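Local coordinates for protein aspartate aminotransferase (Thermotoga maritima, PDB 1O4S) that catalyses the reversible transfer of an amino group from L-aspartate to 2-oxoglutarate, giving oxaloacetate and L-glutamate, with pyridoxal 5'-phosphate as cofactor, at residues A351-P354 with G355-L359; E311-K315 with M316-F320; T226-L229 with D230-E233; D380-E383 with D384-S388. All coordinates share one frame; numbering follows the deposited sequence.

Contact 1 (A351-P354 with G355-L359); sequences ALVP and GSAFL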
loop_
_atom_site.group_PDB
_atom_site.type_symbol
_atom_site.label_atom_id
_atom_site.label_comp_id
_atom_site.label_asym_id
_atom_site.label_seq_id
_atom_site.Cartn_x
_atom_site.Cartn_y
_atom_site.Cartn_z
ATOM N N ALA B 351 -22.588 -20.641 -2.440
ATOM C CA ALA B 351 -21.873 -19.609 -3.172
ATOM C C ALA B 351 -20.576 -20.103 -3.846
ATOM O O ALA B 351 -19.634 -20.541 -3.189
ATOM C CB ALA B 351 -21.594 -18.434 -2.267
ATOM N N LEU B 352 -20.561 -20.006 -5.182
ATOM C CA LEU B 352 -19.371 -20.230 -6.003
ATOM C C LEU B 352 -19.045 -18.977 -6.833
ATOM O O LEU B 352 -19.825 -18.029 -6.908
ATOM C CB LEU B 352 -19.554 -21.442 -6.912
ATOM C CG LEU B 352 -20.031 -22.755 -6.268
ATOM C CD1 LEU B 352 -20.464 -23.789 -7.293
ATOM C CD2 LEU B 352 -18.973 -23.333 -5.399
ATOM N N VAL B 353 -17.867 -18.978 -7.431
ATOM C CA VAL B 353 -17.412 -17.848 -8.209
ATOM C C VAL B 353 -17.502 -18.197 -9.707
ATOM O O VAL B 353 -16.926 -19.166 -10.134
ATOM C CB VAL B 353 -15.972 -17.493 -7.873
ATOM C CG1 VAL B 353 -15.571 -16.225 -8.604
ATOM C CG2 VAL B 353 -15.794 -17.328 -6.345
ATOM N N PRO B 354 -18.210 -17.394 -10.499
ATOM C CA PRO B 354 -18.258 -17.617 -11.953
ATOM C C PRO B 354 -16.857 -17.629 -12.587
ATOM O O PRO B 354 -16.078 -16.721 -12.328
ATOM C CB PRO B 354 -19.081 -16.438 -12.453
ATOM C CG PRO B 354 -19.892 -16.045 -11.260
ATOM C CD PRO B 354 -19.005 -16.225 -10.083
ATOM N N GLY B 355 -16.556 -18.653 -13.392
ATOM C CA GLY B 355 -15.328 -18.713 -14.182
ATOM C C GLY B 355 -15.071 -17.501 -15.085
ATOM O O GLY B 355 -13.912 -17.166 -15.376
ATOM N N SER B 356 -16.152 -16.856 -15.520
ATOM C CA SER B 356 -16.108 -15.548 -16.205
ATOM C C SER B 356 -15.214 -14.519 -15.507
ATOM O O SER B 356 -14.558 -13.709 -16.155
ATOM C CB SER B 356 -17.504 -14.916 -16.260
ATOM O OG SER B 356 -18.346 -15.611 -17.102
ATOM N N ALA B 357 -15.225 -14.526 -14.181
ATOM C CA ALA B 357 -14.382 -13.613 -13.426
ATOM C C ALA B 357 -12.880 -13.818 -13.733
ATOM O O ALA B 357 -12.068 -12.895 -13.617
ATOM C CB ALA B 357 -14.671 -13.783 -11.971
ATOM N N PHE B 358 -12.521 -15.030 -14.127
ATOM C CA PHE B 358 -11.146 -15.423 -14.415
ATOM C C PHE B 358 -10.870 -15.528 -15.931
ATOM O O PHE B 358 -9.889 -16.156 -16.359
ATOM C CB PHE B 358 -10.887 -16.749 -13.712
ATOM C CG PHE B 358 -11.284 -16.744 -12.247
ATOM C CD1 PHE B 358 -10.409 -16.260 -11.278
ATOM C CD2 PHE B 358 -12.537 -17.211 -11.836
ATOM C CE1 PHE B 358 -10.765 -16.261 -9.884
ATOM C CE2 PHE B 358 -12.913 -17.209 -10.470
ATOM C CZ PHE B 358 -12.009 -16.711 -9.497
ATOM N N LEU B 359 -11.753 -14.917 -16.720
ATOM C CA LEU B 359 -11.738 -14.949 -18.189
ATOM C C LEU B 359 -11.872 -16.339 -18.801
ATOM O O LEU B 359 -11.380 -16.583 -19.900
ATOM C CB LEU B 359 -10.492 -14.245 -18.742
ATOM C CG LEU B 359 -10.252 -12.849 -18.154
ATOM C CD1 LEU B 359 -9.095 -12.119 -18.869
ATOM C CD2 LEU B 359 -11.553 -12.037 -18.182
#

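Contact 2 (E311-K315 with M316-F320); sequences ERLKK and MGVKF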
loop_
_atom_site.group_PDB
_atom_site.type_symbol
_atom_site.label_atom_id
_atom_site.label_comp_id
_atom_site.label_asym_id
_atom_site.label_seq_id
_atom_site.Cartn_x
_atom_site.Cartn_y
_atom_site.Cartn_z
ATOM N N GLU B 311 -12.900 -36.708 -5.152
ATOM C CA GLU B 311 -13.652 -37.968 -5.232
ATOM C C GLU B 311 -15.138 -37.694 -5.435
ATOM O O GLU B 311 -15.776 -38.288 -6.285
ATOM C CB GLU B 311 -13.457 -38.865 -3.999
ATOM C CG GLU B 311 -14.424 -40.070 -4.018
ATOM C CD GLU B 311 -14.018 -41.262 -3.142
ATOM O OE1 GLU B 311 -14.717 -42.317 -3.227
ATOM O OE2 GLU B 311 -13.025 -41.152 -2.367
ATOM N N ARG B 312 -15.686 -36.793 -4.648
ATOM C CA ARG B 312 -17.108 -36.517 -4.686
ATOM C C ARG B 312 -17.596 -36.017 -6.054
ATOM O O ARG B 312 -18.614 -36.495 -6.573
ATOM C CB ARG B 312 -17.443 -35.504 -3.608
ATOM C CG ARG B 312 -18.879 -35.411 -3.300
ATOM C CD ARG B 312 -19.463 -36.652 -2.666
ATOM N NE ARG B 312 -20.272 -36.188 -1.555
ATOM C CZ ARG B 312 -21.503 -35.687 -1.647
ATOM N NH1 ARG B 312 -22.161 -35.638 -2.801
ATOM N NH2 ARG B 312 -22.094 -35.260 -0.542
ATOM N N LEU B 313 -16.846 -35.098 -6.649
ATOM C CA LEU B 313 -17.253 -34.461 -7.894
ATOM C C LEU B 313 -17.137 -35.404 -9.081
ATOM O O LEU B 313 -17.994 -35.372 -9.953
ATOM C CB LEU B 313 -16.449 -33.183 -8.154
ATOM C CG LEU B 313 -16.910 -31.987 -7.330
ATOM C CD1 LEU B 313 -15.938 -30.821 -7.472
ATOM C CD2 LEU B 313 -18.331 -31.560 -7.698
ATOM N N LYS B 314 -16.058 -36.188 -9.117
ATOM C CA LYS B 314 -15.881 -37.302 -10.061
ATOM C C LYS B 314 -17.135 -38.198 -10.112
ATOM O O LYS B 314 -17.707 -38.442 -11.184
ATOM C CB LYS B 314 -14.680 -38.183 -9.654
ATOM C CG LYS B 314 -13.293 -37.688 -10.092
ATOM C CD LYS B 314 -12.246 -38.849 -10.163
ATOM C CE LYS B 314 -12.414 -39.747 -11.430
ATOM N NZ LYS B 314 -11.366 -40.821 -11.607
ATOM N N LYS B 315 -17.528 -38.664 -8.929
ATOM C CA LYS B 315 -18.719 -39.482 -8.692
ATOM C C LYS B 315 -20.018 -38.867 -9.253
ATOM O O LYS B 315 -20.847 -39.582 -9.803
ATOM C CB LYS B 315 -18.816 -39.730 -7.172
ATOM C CG LYS B 315 -20.062 -40.426 -6.632
ATOM C CD LYS B 315 -19.799 -40.852 -5.151
ATOM C CE LYS B 315 -21.059 -40.848 -4.254
ATOM N NZ LYS B 315 -20.780 -40.141 -2.943
ATOM N N MET B 316 -20.169 -37.552 -9.130
ATOM C CA MET B 316 -21.327 -36.822 -9.658
ATOM C C MET B 316 -21.270 -36.579 -11.191
ATOM O O MET B 316 -22.183 -35.976 -11.773
ATOM C CB MET B 316 -21.426 -35.452 -8.968
ATOM C CG MET B 316 -21.702 -35.480 -7.471
ATOM S SD MET B 316 -21.340 -33.853 -6.611
ATOM C CE MET B 316 -22.130 -32.796 -7.815
ATOM N N GLY B 317 -20.193 -37.023 -11.835
ATOM C CA GLY B 317 -19.995 -36.807 -13.257
ATOM C C GLY B 317 -19.587 -35.388 -13.616
ATOM O O GLY B 317 -19.795 -34.943 -14.744
ATOM N N VAL B 318 -19.002 -34.661 -12.667
ATOM C CA VAL B 318 -18.563 -33.287 -12.921
ATOM C C VAL B 318 -17.155 -33.332 -13.529
ATOM O O VAL B 318 -16.332 -34.189 -13.172
ATOM C CB VAL B 318 -18.653 -32.422 -11.624
ATOM C CG1 VAL B 318 -17.906 -31.094 -11.761
ATOM C CG2 VAL B 318 -20.129 -32.182 -11.249
ATOM N N LYS B 319 -16.893 -32.419 -14.466
ATOM C CA LYS B 319 -15.620 -32.382 -15.194
ATOM C C LYS B 319 -14.693 -31.279 -14.702
ATOM O O LYS B 319 -15.100 -30.139 -14.556
ATOM C CB LYS B 319 -15.867 -32.200 -16.688
ATOM C CG LYS B 319 -16.374 -33.444 -17.416
ATOM C CD LYS B 319 -16.339 -33.205 -18.940
ATOM C CE LYS B 319 -16.990 -34.341 -19.731
ATOM N NZ LYS B 319 -17.070 -33.987 -21.178
ATOM N N PHE B 320 -13.430 -31.632 -14.484
ATOM C CA PHE B 320 -12.433 -30.703 -13.957
ATOM C C PHE B 320 -11.042 -31.336 -14.022
ATOM O O PHE B 320 -10.906 -32.552 -14.160
ATOM C CB PHE B 320 -12.749 -30.332 -12.487
ATOM C CG PHE B 320 -12.748 -31.520 -11.561
ATOM C CD1 PHE B 320 -11.582 -31.900 -10.902
ATOM C CD2 PHE B 320 -13.891 -32.305 -11.407
ATOM C CE1 PHE B 320 -11.563 -33.005 -10.087
ATOM C CE2 PHE B 320 -13.881 -33.419 -10.574
ATOM C CZ PHE B 320 -12.713 -33.768 -9.909
HETATM O O HOH W 1 -16.712 -37.233 -13.440
#

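Contact 3 (T226-L229 with D230-E233); sequences TSIL and DVSE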
loop_
_atom_site.group_PDB
_atom_site.type_symbol
_atom_site.label_atom_id
_atom_site.label_comp_id
_atom_site.label_asym_id
_atom_site.label_seq_id
_atom_site.Cartn_x
_atom_site.Cartn_y
_atom_site.Cartn_z
ATOM N N THR B 226 7.184 -27.487 -9.226
ATOM C CA THR B 226 8.433 -26.878 -9.652
ATOM C C THR B 226 8.298 -25.361 -9.515
ATOM O O THR B 226 7.362 -24.762 -10.062
ATOM C CB THR B 226 8.698 -27.218 -11.123
ATOM O OG1 THR B 226 8.692 -28.647 -11.320
ATOM C CG2 THR B 226 10.078 -26.776 -11.526
ATOM N N SER B 227 9.244 -24.757 -8.807
ATOM C CA SER B 227 9.331 -23.310 -8.666
ATOM C C SER B 227 10.160 -22.793 -9.816
ATOM O O SER B 227 11.026 -23.511 -10.317
ATOM C CB SER B 227 10.029 -22.960 -7.356
ATOM O OG SER B 227 10.347 -21.602 -7.277
ATOM N N ILE B 228 9.920 -21.554 -10.225
ATOM C CA ILE B 228 10.823 -20.911 -11.170
ATOM C C ILE B 228 12.254 -20.909 -10.610
ATOM O O ILE B 228 13.218 -20.913 -11.369
ATOM C CB ILE B 228 10.370 -19.468 -11.532
ATOM C CG1 ILE B 228 10.969 -19.033 -12.898
ATOM C CG2 ILE B 228 10.751 -18.459 -10.418
ATOM C CD1 ILE B 228 10.511 -19.885 -14.091
ATOM N N LEU B 229 12.380 -20.883 -9.290
ATOM C CA LEU B 229 13.690 -20.968 -8.636
ATOM C C LEU B 229 14.344 -22.387 -8.657
ATOM O O LEU B 229 15.529 -22.521 -8.342
ATOM C CB LEU B 229 13.588 -20.452 -7.207
ATOM C CG LEU B 229 13.048 -19.014 -7.068
ATOM C CD1 LEU B 229 13.172 -18.580 -5.616
ATOM C CD2 LEU B 229 13.737 -18.007 -7.960
ATOM N N ASP B 230 13.568 -23.416 -9.013
ATOM C CA ASP B 230 14.105 -24.755 -9.343
ATOM C C ASP B 230 14.815 -24.835 -10.710
ATOM O O ASP B 230 15.727 -25.644 -10.898
ATOM C CB ASP B 230 12.981 -25.803 -9.306
ATOM C CG ASP B 230 12.562 -26.195 -7.867
ATOM O OD1 ASP B 230 11.352 -26.381 -7.631
ATOM O OD2 ASP B 230 13.375 -26.359 -6.933
ATOM N N VAL B 231 14.387 -23.991 -11.650
ATOM C CA VAL B 231 14.873 -24.024 -13.039
ATOM C C VAL B 231 15.689 -22.787 -13.476
ATOM O O VAL B 231 16.157 -22.710 -14.607
ATOM C CB VAL B 231 13.700 -24.235 -14.025
ATOM C CG1 VAL B 231 13.044 -25.600 -13.780
ATOM C CG2 VAL B 231 12.668 -23.119 -13.923
ATOM N N SER B 232 15.855 -21.826 -12.579
ATOM C CA SER B 232 16.614 -20.629 -12.883
ATOM C C SER B 232 17.953 -20.768 -12.191
ATOM O O SER B 232 18.098 -21.562 -11.269
ATOM C CB SER B 232 15.881 -19.383 -12.372
ATOM O OG SER B 232 16.067 -19.179 -10.973
ATOM N N GLU B 233 18.942 -20.046 -12.699
ATOM C CA GLU B 233 20.127 -19.676 -11.926
ATOM C C GLU B 233 20.080 -18.153 -11.936
ATOM O O GLU B 233 19.927 -17.528 -13.019
ATOM C CB GLU B 233 21.441 -20.120 -12.589
ATOM C CG GLU B 233 21.691 -21.625 -12.698
ATOM C CD GLU B 233 22.707 -21.971 -13.787
ATOM O OE1 GLU B 233 23.315 -21.038 -14.388
ATOM O OE2 GLU B 233 22.897 -23.186 -14.057
#

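Contact 4 (D380-E383 with D384-S388); sequences DRIE and DFLNS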
loop_
_atom_site.group_PDB
_atom_site.type_symbol
_atom_site.label_atom_id
_atom_site.label_comp_id
_atom_site.label_asym_id
_atom_site.label_seq_id
_atom_site.Cartn_x
_atom_site.Cartn_y
_atom_site.Cartn_z
ATOM N N ASP B 380 -23.583 -32.134 -1.583
ATOM C CA ASP B 380 -24.944 -32.685 -1.579
ATOM C C ASP B 380 -25.888 -31.782 -2.345
ATOM O O ASP B 380 -26.630 -32.240 -3.214
ATOM C CB ASP B 380 -25.489 -32.776 -0.140
ATOM C CG ASP B 380 -25.195 -34.090 0.532
ATOM O OD1 ASP B 380 -25.463 -34.214 1.758
ATOM O OD2 ASP B 380 -24.727 -35.073 -0.077
ATOM N N ARG B 381 -25.896 -30.500 -1.977
ATOM C CA ARG B 381 -26.833 -29.535 -2.566
ATOM C C ARG B 381 -26.529 -29.322 -4.035
ATOM O O ARG B 381 -27.439 -29.224 -4.852
ATOM C CB ARG B 381 -26.755 -28.191 -1.857
ATOM C CG ARG B 381 -27.201 -28.184 -0.406
ATOM C CD ARG B 381 -26.749 -26.915 0.257
ATOM N NE ARG B 381 -27.155 -26.788 1.653
ATOM C CZ ARG B 381 -27.167 -25.639 2.317
ATOM N NH1 ARG B 381 -26.851 -24.496 1.708
ATOM N NH2 ARG B 381 -27.522 -25.627 3.591
ATOM N N ILE B 382 -25.236 -29.258 -4.350
ATOM C CA ILE B 382 -24.776 -29.132 -5.721
ATOM C C ILE B 382 -25.230 -30.316 -6.563
ATOM O O ILE B 382 -25.606 -30.117 -7.697
ATOM C CB ILE B 382 -23.238 -28.925 -5.775
ATOM C CG1 ILE B 382 -22.882 -27.529 -5.248
ATOM C CG2 ILE B 382 -22.688 -29.089 -7.224
ATOM C CD1 ILE B 382 -21.407 -27.286 -5.118
ATOM N N GLU B 383 -25.221 -31.523 -5.989
ATOM C CA GLU B 383 -25.580 -32.768 -6.691
ATOM C C GLU B 383 -27.082 -32.796 -7.000
ATOM O O GLU B 383 -27.509 -33.177 -8.102
ATOM C CB GLU B 383 -25.153 -33.996 -5.862
ATOM C CG GLU B 383 -25.396 -35.359 -6.518
ATOM C CD GLU B 383 -24.853 -36.557 -5.718
ATOM O OE1 GLU B 383 -24.230 -36.383 -4.648
ATOM O OE2 GLU B 383 -25.044 -37.707 -6.172
ATOM N N ASP B 384 -27.867 -32.365 -6.019
ATOM C CA ASP B 384 -29.304 -32.153 -6.192
ATOM C C ASP B 384 -29.638 -31.117 -7.278
ATOM O O ASP B 384 -30.607 -31.273 -8.045
ATOM C CB ASP B 384 -29.925 -31.717 -4.863
ATOM C CG ASP B 384 -30.142 -32.891 -3.899
ATOM O OD1 ASP B 384 -29.747 -34.047 -4.228
ATOM O OD2 ASP B 384 -30.716 -32.745 -2.792
ATOM N N PHE B 385 -28.839 -30.059 -7.328
ATOM C CA PHE B 385 -29.040 -28.964 -8.253
ATOM C C PHE B 385 -28.696 -29.435 -9.676
ATOM O O PHE B 385 -29.405 -29.106 -10.647
ATOM C CB PHE B 385 -28.162 -27.790 -7.813
ATOM C CG PHE B 385 -28.218 -26.605 -8.714
ATOM C CD1 PHE B 385 -29.246 -25.687 -8.601
ATOM C CD2 PHE B 385 -27.223 -26.391 -9.651
ATOM C CE1 PHE B 385 -29.288 -24.570 -9.415
ATOM C CE2 PHE B 385 -27.264 -25.285 -10.471
ATOM C CZ PHE B 385 -28.306 -24.370 -10.353
ATOM N N LEU B 386 -27.634 -30.231 -9.791
ATOM C CA LEU B 386 -27.227 -30.760 -11.073
ATOM C C LEU B 386 -28.257 -31.751 -11.652
ATOM O O LEU B 386 -28.305 -31.936 -12.874
ATOM C CB LEU B 386 -25.857 -31.429 -10.969
ATOM C CG LEU B 386 -24.666 -30.502 -10.719
ATOM C CD1 LEU B 386 -23.358 -31.253 -10.944
ATOM C CD2 LEU B 386 -24.730 -29.243 -11.584
ATOM N N ASN B 387 -29.061 -32.383 -10.792
ATOM C CA ASN B 387 -30.090 -33.332 -11.225
ATOM C C ASN B 387 -31.483 -32.746 -10.983
ATOM O O ASN B 387 -32.404 -33.485 -10.655
ATOM C CB ASN B 387 -29.950 -34.678 -10.484
ATOM C CG ASN B 387 -28.541 -35.271 -10.573
ATOM O OD1 ASN B 387 -27.924 -35.316 -11.642
ATOM N ND2 ASN B 387 -28.035 -35.744 -9.440
ATOM N N SER B 388 -31.615 -31.425 -11.150
ATOM C CA SER B 388 -32.858 -30.654 -10.935
ATOM C C SER B 388 -33.837 -31.277 -9.927
ATOM O O SER B 388 -33.541 -31.367 -8.730
ATOM C CB SER B 388 -33.576 -30.390 -12.278
ATOM O OG SER B 388 -32.920 -29.394 -13.063
#

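Contact 1 (A351-P354 with G355-L359)
The ring of Phe-358 is met obliquely by Val-353 CG1 and Pro-354 O. Ala-357 CB lies over one face, 4.0 Å above the plane and offset toward the rim. Gly-355 CA sits at the ring edge, in plane. The residues form a strand-to-turn junction: strand 350-354 of the small mixed sheet runs straight into a short 3-10 turn at 355-357. Val-353 CG1 lies 3.4 Å from Phe-358 CE2, and the two side chains cross at about a right angle. With chi1 at -174°, CG1 stands opposite the backbone N of Val-353, on the side where the ring passes. Pro-354 O accepts the N-H of Ala-357, closing the turn. The same oxygen lies 3.6 Å from Phe-358 CD2. Within the turn, Phe-358 N bonds to Gly-355 O. Outside the two segments, the ring also touches Pro-186 and Arg-365, the latter a binding residue for L-aspartate by similarity. The hydroxyl of Ser-356 bonds to Asp-337 of helix 337-348. Cutting Phe-358 back to an alanine would probably open a gap beside Val-353 CG1 and strip Arg-365 of a packing surface. The N-H of Ala-357 reaches Pro-354 O from 50° above the carbonyl plane, at 3.0 Å between N and O.

Contact 2 (E311-K315 with M316-F320)
Met-316 and Leu-313 meet because their first torsions, -65° and -78°, both set CG beside the backbone N and opposite the carbonyl carbon. Met-316 then bends at its last torsion, chi3 45°, and turns its methyl end toward Leu-313. Leu-313 CD2 lies 3.9 Å from Met-316 SD and 4.0 Å from Met-316 CE. The same CD2 meets Val-318, with CG2 of Val-318 at 4.0 Å. Further along, the ring of Phe-320 comes up to the helix. Its CE2 lies 3.5 Å from Leu-313 CB, an oblique approach, while Lys-314 N is at the ring edge, in plane. The aliphatic part of Lys-314 crosses the ring at about a right angle.

This is the C-terminal end of helix 296-315, closed by a Schellman motif. Gly-317 has positive phi. Its N bonds to Lys-314 O at 2.9 Å, and Val-318 N reaches back to Leu-313 O at 3.0 Å. A water donates to both Lys-314 O and Val-318 O. Leu-379, Glu-383 and Leu-386 of helix 372-386 pack against this face. Without the thioether of Met-316, as with an alanine here, Leu-313 CD2 is likely to lose a neighbour and Leu-386 part of its packing. Arg-312 NH1 passes 4.3 Å from Met-316 SD, but the guanidinium is bound in salt bridges to Asp-380 and Glu-383.

Contact 3 (T226-L229 with D230-E233)
Ser-227 N donates to Asp-230 OD1 at 2.9 Å, with a nearly straight N-H...O angle of 174°. The N-H arrives on the anti side of OD1, 30° out of the carboxylate plane. Asp-230 puts its CG beside its own backbone N (chi1 -76°), which carries the carboxylate back toward the start of the turn. Ser-227 OG, at the N-cap, accepts from Leu-229 N, 2.9 Å away. This hydroxyl lies opposite the backbone N of Ser-227, over the first turn of the helix. The same OG also bonds to Glu-214, whose carboxylate takes the N-H of Ile-228 as well. Two carboxylates and one hydroxyl thus serve the N-H groups at this helix start.

Together, Ser-227 and Asp-230 form a capping box at the head of the short helix 228-231. That helix belongs to the beta-alpha-beta unit between strands 209-213 and 238-243, in the large sheet. The helix is weakly bonded. Asp-230 N donates to Ser-227 O from well above the carbonyl plane, and the bond from Val-231 N to Ile-228 O is weak.

Apolar groups flank the box. Thr-226 CG2 touches Asp-230 CB at 3.8 Å and Val-231 CG1 at 3.9 Å. Ile-228 CD1 meets Val-231 CG2 at 3.9 Å, the two side chains crossing at about a right angle. Helix 193-206 covers Thr-226 and Ile-228, while Leu-229 packs on Ile-91 and Tyr-95 of helix 81-95. Ser-232 CB closes over the helix end, 3.2 Å from Ile-228 O.

Contact 4 (D380-E383 with D384-S388)
Asp-380 O accepts from Asp-384 N at 3.1 Å, and the bond is fairly straight at 167°. The Asp-384 side chain folds over the same carbonyl, with its CG 3.6 Å from Asp-380 O. The two carboxylates stay apart; that of Asp-380 is bound to Arg-312. Next, Arg-381 O takes the N-H of Phe-385. The Arg-381 guanidinium pairs with Glu-377. Ile-382 O takes the N-H of Leu-386 at 2.9 Å. Leu-386 CG lies 3.2 Å from that oxygen, and 4.3 Å from Ile-382 CG2. Glu-383 O accepts a weak bond from Asn-387 N. Asn-387 ND2 also comes within 2.9 Å of Glu-383 O, but at an angle too poor for a hydrogen bond. Glu-383 itself reaches out in an extended chain to Arg-312. Phe-385 turns its ring the other way, with CG opposite the backbone N (chi1 177°), and meets Phe-340 of helix 337-348 edge-to-face. The i to i+4 bonds are those of a regular alpha-helix, here the final turns of helix 372-386, where Asn-387 is the first residue to leave helical backbone angles, near the C-terminus.

Contacts 1, 2 and 4 lie on the same side of the chain's centre. Contacts 2 and 4 are the closest pair, with centres 12 Å apart. Arg-312 NH2 joins Asp-380 OD2 at 2.7 Å, and Val-318 CG2 packs on Leu-386 CD1 at 3.4 Å. Contact 1 meets contact 4 through Leu-352 CD1 and Ile-382 CD1, 4.2 Å apart. It is also the one nearest the active site: the Phe-358 side chain is about 8 Å from the bound pyridoxal-5'-phosphate and about 4 Å from a sulfate. Contact 3 stands apart in the large-sheet region, its centre 30 Å from that of contact 1; the Ile-228 side chain is about 14 Å from the cofactor.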